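Local coordinates for sister chromatid cohesion protein (Chaetomium thermophilum, PDB 5T8V) that probably acts as a cohesin loader at chromatin, this chain being the C-terminal, HEAT-repeat part of the longer Scc2 protein, at residues P1271-S1276 / L1367-M1372; Y1275-I1280 / E1426-I1431. All blocks are in the same frame, centred on the assembly; numbering follows the deposited sequence.

Contact 1 (P1271-S1276 / L1367-M1372)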
loop_
_atom_site.group_PDB
_atom_site.type_symbol
_atom_site.label_atom_id
_atom_site.label_comp_id
_atom_site.label_asym_id
_atom_site.label_seq_id
_atom_site.Cartn_x
_atom_site.Cartn_y
_atom_site.Cartn_z
ATOM N N PRO A 1271 -42.838 -28.725 11.238
ATOM C CA PRO A 1271 -41.511 -29.242 10.861
ATOM C C PRO A 1271 -41.114 -28.868 9.443
ATOM O O PRO A 1271 -39.971 -28.454 9.201
ATOM C CB PRO A 1271 -41.669 -30.761 11.029
ATOM C CG PRO A 1271 -42.800 -30.928 11.985
ATOM C CD PRO A 1271 -43.733 -29.792 11.717
ATOM N N HIS A 1272 -42.045 -28.990 8.496
ATOM C CA HIS A 1272 -41.751 -28.673 7.106
ATOM C C HIS A 1272 -41.556 -27.179 6.878
ATOM O O HIS A 1272 -40.928 -26.797 5.885
ATOM C CB HIS A 1272 -42.869 -29.195 6.205
ATOM C CG HIS A 1272 -42.608 -28.993 4.747
ATOM N ND1 HIS A 1272 -41.446 -29.411 4.135
ATOM C CD2 HIS A 1272 -43.353 -28.408 3.781
ATOM C CE1 HIS A 1272 -41.490 -29.096 2.853
ATOM N NE2 HIS A 1272 -42.637 -28.487 2.612
ATOM N N VAL A 1273 -42.079 -26.327 7.760
ATOM C CA VAL A 1273 -41.838 -24.893 7.637
ATOM C C VAL A 1273 -40.451 -24.537 8.157
ATOM O O VAL A 1273 -39.750 -23.704 7.571
ATOM C CB VAL A 1273 -42.937 -24.102 8.367
ATOM C CG1 VAL A 1273 -42.601 -22.610 8.410
ATOM C CG2 VAL A 1273 -44.279 -24.316 7.682
ATOM N N GLN A 1274 -40.035 -25.150 9.268
ATOM C CA GLN A 1274 -38.673 -24.959 9.753
ATOM C C GLN A 1274 -37.662 -25.460 8.730
ATOM O O GLN A 1274 -36.661 -24.789 8.447
ATOM C CB GLN A 1274 -38.496 -25.677 11.091
ATOM C CG GLN A 1274 -37.167 -25.411 11.783
ATOM C CD GLN A 1274 -37.019 -23.973 12.237
ATOM O OE1 GLN A 1274 -37.740 -23.510 13.121
ATOM N NE2 GLN A 1274 -36.078 -23.257 11.633
ATOM N N TYR A 1275 -37.919 -26.638 8.156
ATOM C CA TYR A 1275 -37.033 -27.189 7.133
ATOM C C TYR A 1275 -37.024 -26.311 5.884
ATOM O O TYR A 1275 -35.956 -25.946 5.367
ATOM C CB TYR A 1275 -37.481 -28.616 6.808
ATOM C CG TYR A 1275 -36.663 -29.335 5.762
ATOM C CD1 TYR A 1275 -35.276 -29.362 5.830
ATOM C CD2 TYR A 1275 -37.281 -30.016 4.722
ATOM C CE1 TYR A 1275 -34.529 -30.030 4.876
ATOM C CE2 TYR A 1275 -36.545 -30.686 3.766
ATOM C CZ TYR A 1275 -35.168 -30.691 3.847
ATOM O OH TYR A 1275 -34.430 -31.358 2.896
ATOM N N SER A 1276 -38.211 -25.953 5.390
ATOM C CA SER A 1276 -38.310 -25.088 4.219
ATOM C C SER A 1276 -37.526 -23.799 4.425
ATOM O O SER A 1276 -36.724 -23.401 3.573
ATOM C CB SER A 1276 -39.778 -24.784 3.919
ATOM O OG SER A 1276 -40.491 -25.968 3.605
ATOM N N LEU A 1367 -53.207 -23.051 6.828
ATOM C CA LEU A 1367 -53.029 -22.288 5.598
ATOM C C LEU A 1367 -52.086 -21.109 5.779
ATOM O O LEU A 1367 -51.483 -20.655 4.802
ATOM C CB LEU A 1367 -54.383 -21.801 5.086
ATOM C CG LEU A 1367 -55.392 -22.914 4.793
ATOM C CD1 LEU A 1367 -56.721 -22.319 4.379
ATOM C CD2 LEU A 1367 -54.866 -23.862 3.720
ATOM N N THR A 1368 -51.956 -20.590 6.998
ATOM C CA THR A 1368 -50.889 -19.638 7.274
ATOM C C THR A 1368 -49.531 -20.320 7.155
ATOM O O THR A 1368 -48.617 -19.801 6.503
ATOM C CB THR A 1368 -51.079 -19.042 8.665
ATOM O OG1 THR A 1368 -52.368 -18.418 8.757
ATOM C CG2 THR A 1368 -49.985 -18.004 8.972
ATOM N N ALA A 1369 -49.390 -21.494 7.778
ATOM C CA ALA A 1369 -48.203 -22.319 7.582
ATOM C C ALA A 1369 -47.913 -22.510 6.102
ATOM O O ALA A 1369 -46.788 -22.284 5.640
ATOM C CB ALA A 1369 -48.393 -23.676 8.262
ATOM N N ALA A 1370 -48.922 -22.937 5.343
ATOM C CA ALA A 1370 -48.764 -23.075 3.900
ATOM C C ALA A 1370 -48.213 -21.792 3.291
ATOM O O ALA A 1370 -47.162 -21.795 2.643
ATOM C CB ALA A 1370 -50.107 -23.445 3.265
ATOM N N SER A 1371 -48.906 -20.674 3.521
ATOM C CA SER A 1371 -48.551 -19.409 2.883
ATOM C C SER A 1371 -47.102 -19.028 3.163
ATOM O O SER A 1371 -46.317 -18.801 2.234
ATOM C CB SER A 1371 -49.497 -18.305 3.359
ATOM O OG SER A 1371 -50.845 -18.605 3.040
ATOM N N MET A 1372 -46.732 -18.940 4.443
ATOM C CA MET A 1372 -45.396 -18.501 4.840
ATOM C C MET A 1372 -44.314 -19.111 3.960
ATOM O O MET A 1372 -43.373 -18.422 3.551
ATOM C CB MET A 1372 -45.127 -18.863 6.299
ATOM C CG MET A 1372 -45.825 -17.974 7.310
ATOM S SD MET A 1372 -45.289 -18.338 8.992
ATOM C CE MET A 1372 -45.806 -20.040 9.145
#

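Contact 2 (Y1275-I1280 / E1426-I1431)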
loop_
_atom_site.group_PDB
_atom_site.type_symbol
_atom_site.label_atom_id
_atom_site.label_comp_id
_atom_site.label_asym_id
_atom_site.label_seq_id
_atom_site.Cartn_x
_atom_site.Cartn_y
_atom_site.Cartn_z
ATOM N N TYR A 1275 -37.919 -26.638 8.156
ATOM C CA TYR A 1275 -37.033 -27.189 7.133
ATOM C C TYR A 1275 -37.024 -26.311 5.884
ATOM O O TYR A 1275 -35.956 -25.946 5.367
ATOM C CB TYR A 1275 -37.481 -28.616 6.808
ATOM C CG TYR A 1275 -36.663 -29.335 5.762
ATOM C CD1 TYR A 1275 -35.276 -29.362 5.830
ATOM C CD2 TYR A 1275 -37.281 -30.016 4.722
ATOM C CE1 TYR A 1275 -34.529 -30.030 4.876
ATOM C CE2 TYR A 1275 -36.545 -30.686 3.766
ATOM C CZ TYR A 1275 -35.168 -30.691 3.847
ATOM O OH TYR A 1275 -34.430 -31.358 2.896
ATOM N N SER A 1276 -38.211 -25.953 5.390
ATOM C CA SER A 1276 -38.310 -25.088 4.219
ATOM C C SER A 1276 -37.526 -23.799 4.425
ATOM O O SER A 1276 -36.724 -23.401 3.573
ATOM C CB SER A 1276 -39.778 -24.784 3.919
ATOM O OG SER A 1276 -40.491 -25.968 3.605
ATOM N N ARG A 1277 -37.748 -23.129 5.558
ATOM C CA ARG A 1277 -36.964 -21.943 5.882
ATOM C C ARG A 1277 -35.474 -22.250 5.832
ATOM O O ARG A 1277 -34.684 -21.493 5.251
ATOM C CB ARG A 1277 -37.354 -21.422 7.266
ATOM C CG ARG A 1277 -36.578 -20.185 7.692
ATOM C CD ARG A 1277 -36.942 -19.750 9.098
ATOM N NE ARG A 1277 -36.475 -18.395 9.374
ATOM C CZ ARG A 1277 -36.761 -17.711 10.476
ATOM N NH1 ARG A 1277 -37.519 -18.250 11.423
ATOM N NH2 ARG A 1277 -36.292 -16.480 10.630
ATOM N N PHE A 1278 -35.072 -23.369 6.441
ATOM C CA PHE A 1278 -33.659 -23.722 6.470
ATOM C C PHE A 1278 -33.068 -23.770 5.068
ATOM O O PHE A 1278 -31.946 -23.300 4.848
ATOM C CB PHE A 1278 -33.454 -25.064 7.175
ATOM C CG PHE A 1278 -32.069 -25.626 7.004
ATOM C CD1 PHE A 1278 -31.009 -25.127 7.739
ATOM C CD2 PHE A 1278 -31.827 -26.650 6.104
ATOM C CE1 PHE A 1278 -29.734 -25.637 7.579
ATOM C CE2 PHE A 1278 -30.558 -27.164 5.940
ATOM C CZ PHE A 1278 -29.510 -26.658 6.679
ATOM N N ILE A 1279 -33.803 -24.327 4.100
ATOM C CA ILE A 1279 -33.230 -24.536 2.771
ATOM C C ILE A 1279 -33.567 -23.419 1.789
ATOM O O ILE A 1279 -33.081 -23.456 0.652
ATOM C CB ILE A 1279 -33.632 -25.904 2.180
ATOM C CG1 ILE A 1279 -35.144 -26.013 1.979
ATOM C CG2 ILE A 1279 -33.128 -27.027 3.078
ATOM C CD1 ILE A 1279 -35.557 -27.300 1.275
ATOM N N ILE A 1280 -34.369 -22.430 2.179
ATOM C CA ILE A 1280 -34.495 -21.224 1.357
ATOM C C ILE A 1280 -33.482 -20.171 1.788
ATOM O O ILE A 1280 -32.912 -19.463 0.949
ATOM C CB ILE A 1280 -35.937 -20.666 1.390
ATOM C CG1 ILE A 1280 -36.316 -20.177 2.788
ATOM C CG2 ILE A 1280 -36.932 -21.704 0.892
ATOM C CD1 ILE A 1280 -36.200 -18.675 2.953
ATOM N N GLU A 1426 -33.994 -10.107 7.415
ATOM C CA GLU A 1426 -35.013 -9.553 8.299
ATOM C C GLU A 1426 -36.415 -9.882 7.800
ATOM O O GLU A 1426 -37.265 -10.351 8.564
ATOM C CB GLU A 1426 -34.819 -8.038 8.414
ATOM C CG GLU A 1426 -35.990 -7.279 9.023
ATOM C CD GLU A 1426 -35.732 -5.788 9.097
ATOM O OE1 GLU A 1426 -34.565 -5.375 8.915
ATOM O OE2 GLU A 1426 -36.696 -5.025 9.328
ATOM N N GLU A 1427 -36.673 -9.644 6.513
ATOM C CA GLU A 1427 -38.010 -9.875 5.977
ATOM C C GLU A 1427 -38.387 -11.349 6.050
ATOM O O GLU A 1427 -39.541 -11.688 6.336
ATOM C CB GLU A 1427 -38.096 -9.369 4.537
ATOM C CG GLU A 1427 -39.491 -9.445 3.933
ATOM C CD GLU A 1427 -40.499 -8.590 4.678
ATOM O OE1 GLU A 1427 -40.077 -7.740 5.493
ATOM O OE2 GLU A 1427 -41.714 -8.766 4.448
ATOM N N ILE A 1428 -37.430 -12.242 5.792
ATOM C CA ILE A 1428 -37.691 -13.672 5.936
ATOM C C ILE A 1428 -38.130 -13.980 7.361
ATOM O O ILE A 1428 -39.096 -14.719 7.585
ATOM C CB ILE A 1428 -36.452 -14.492 5.534
ATOM C CG1 ILE A 1428 -36.305 -14.509 4.010
ATOM C CG2 ILE A 1428 -36.548 -15.932 6.059
ATOM C CD1 ILE A 1428 -34.985 -15.069 3.520
ATOM N N ASN A 1429 -37.427 -13.418 8.347
ATOM C CA ASN A 1429 -37.835 -13.620 9.735
ATOM C C ASN A 1429 -39.251 -13.099 9.966
ATOM O O ASN A 1429 -40.085 -13.779 10.576
ATOM C CB ASN A 1429 -36.849 -12.934 10.681
ATOM C CG ASN A 1429 -37.194 -13.157 12.143
ATOM O OD1 ASN A 1429 -37.664 -14.229 12.523
ATOM N ND2 ASN A 1429 -36.973 -12.139 12.966
ATOM N N ASN A 1430 -39.537 -11.889 9.479
ATOM C CA ASN A 1430 -40.875 -11.322 9.619
ATOM C C ASN A 1430 -41.932 -12.288 9.102
ATOM O O ASN A 1430 -42.916 -12.583 9.789
ATOM C CB ASN A 1430 -40.958 -9.990 8.875
ATOM C CG ASN A 1430 -39.960 -8.971 9.389
ATOM O OD1 ASN A 1430 -39.090 -9.291 10.201
ATOM N ND2 ASN A 1430 -40.077 -7.736 8.913
ATOM N N ILE A 1431 -41.743 -12.793 7.880
ATOM C CA ILE A 1431 -42.672 -13.772 7.326
ATOM C C ILE A 1431 -42.772 -14.980 8.247
ATOM O O ILE A 1431 -43.863 -15.513 8.483
ATOM C CB ILE A 1431 -42.233 -14.180 5.906
ATOM C CG1 ILE A 1431 -42.213 -12.960 4.977
ATOM C CG2 ILE A 1431 -43.164 -15.249 5.338
ATOM C CD1 ILE A 1431 -41.362 -13.150 3.740
#

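Contact 1 (P1271-S1276 / L1367-M1372)
Val1273 reaches from the first turn of helix 1271-1284 to Ala1369 and Met1372 of helix 1364-1387, and it shows how a single beta-branched residue can serve as the meeting point of two helices. The apolar contacts come first. The side chain of Val1273 points toward the other helix and divides the work between its two methyls. CG1, which lies opposite the backbone N (chi1 172°), meets the terminal methyl CE of Met1372 at 4.2 Å. CG2 is thereby turned to the Ala1369 side, where it lies 4.2 Å from CB of that alanine. Met1372 also points toward its partner; its chain is bent at the last torsion (chi3 -61°), and the two side chains cross at about a right angle, methyl against methyl. With alanine as the partner, the backbones come near each other, the CA atoms of Val1273 and Ala1369 being 6.9 Å apart.

The second kind of contact is between a methyl and the backbone: CG2 of Val1273 stands 3.8 Å from the carbonyl O of Ala1369, in van der Waals packing. No polar group joins the two segments; the side-chain hydrogen bonds run within a helix or to other parts of the fold. In 1367-1372 the carbonyl O of Leu1367 accepts from both the N and the OG of Ser1371, which come from opposite faces of its plane, the hydroxyl at 2.8 Å. Outside the pair, His1272 NE2 bonds to Ile1256 O, and Thr1368 OG1 bonds to Met1442 O and Leu1364 O. Leu1435 of a loop touches Met1372.

The touching residues are all buried, yet they bury just 103 Å² between them. Such chemistry implies a small, nonpolar joint that rests on shape and closeness.

Contact 2 (Y1275-I1280 / E1426-I1431)
Arg1277 stretches out almost fully, with CG opposite the backbone N (chi1 180°) and the chain extended from CG to NE, so that a side chain leaving its helix to one side still delivers a guanidinium to Asn1429. In Ile1280, CG1 sits between the backbone N and the carbonyl carbon, which turns this branch, and with it CD1, toward Ile1428.

The polar half of the contact is one hydrogen bond. NH2 of Arg1277 donates to OD1 of Asn1429 at 3.2 Å with an N-H...O angle of 150°. The oxygen lies at the edge of the guanidinium, a little out of its plane; the donor, in turn, arrives from beside the C=O bond and tilted from the amide plane, although the two flat groups are turned little against each other. The same NH2 rests 3.4 Å from CA of Asn1429, so the arginine tip also packs on the helix backbone. Nearer its root, NE passes 4.1 Å from CG2 of Ile1428. A leucine in place of Arg1277 would probably leave OD1 of Asn1429 without this donor and open a gap beside the backbone there.

The apolar half is tip to tip: CD1 of Ile1280 meets CD1 of Ile1428 at 3.8 Å, and Val1380 of helix 1364-1387 touches both isoleucines. Around the guanidinium, Glu1281 offers NE a long, weak ion pair, while Arg1219 brings a like charge close to NH2; OD1 and the Glu1281 carboxylate may offset some of this positive charge.

The segment axes approach to 11.9 Å and run antiparallel (170°), a wide spacing bridged by long side chains. Antiparallel helix packing is characteristic of HEAT-repeat solenoids such as Scc2; here it joins helices distant in sequence within the C-terminal part.

In the fold
Both contacts start from helix 1271-1284, which faces helix 1364-1387 in contact 1 and helix 1422-1431 in contact 2; these two partners follow each other in the chain. Their centres are 9 Å apart, and the two meet where Met1372 packs against the end of 1426-1431. Contact 1 lies wholly in the interior and is van der Waals packing throughout, where a valine meets an alanine and the backbones come close. Contact 2 has a wider gap between its nearest CA atoms, spanned by longer side chains, and adds a hydrogen bond to its apolar packing. Both are mainly buried; contact 2 alone reaches an exposed residue, the asparagine that accepts this bond.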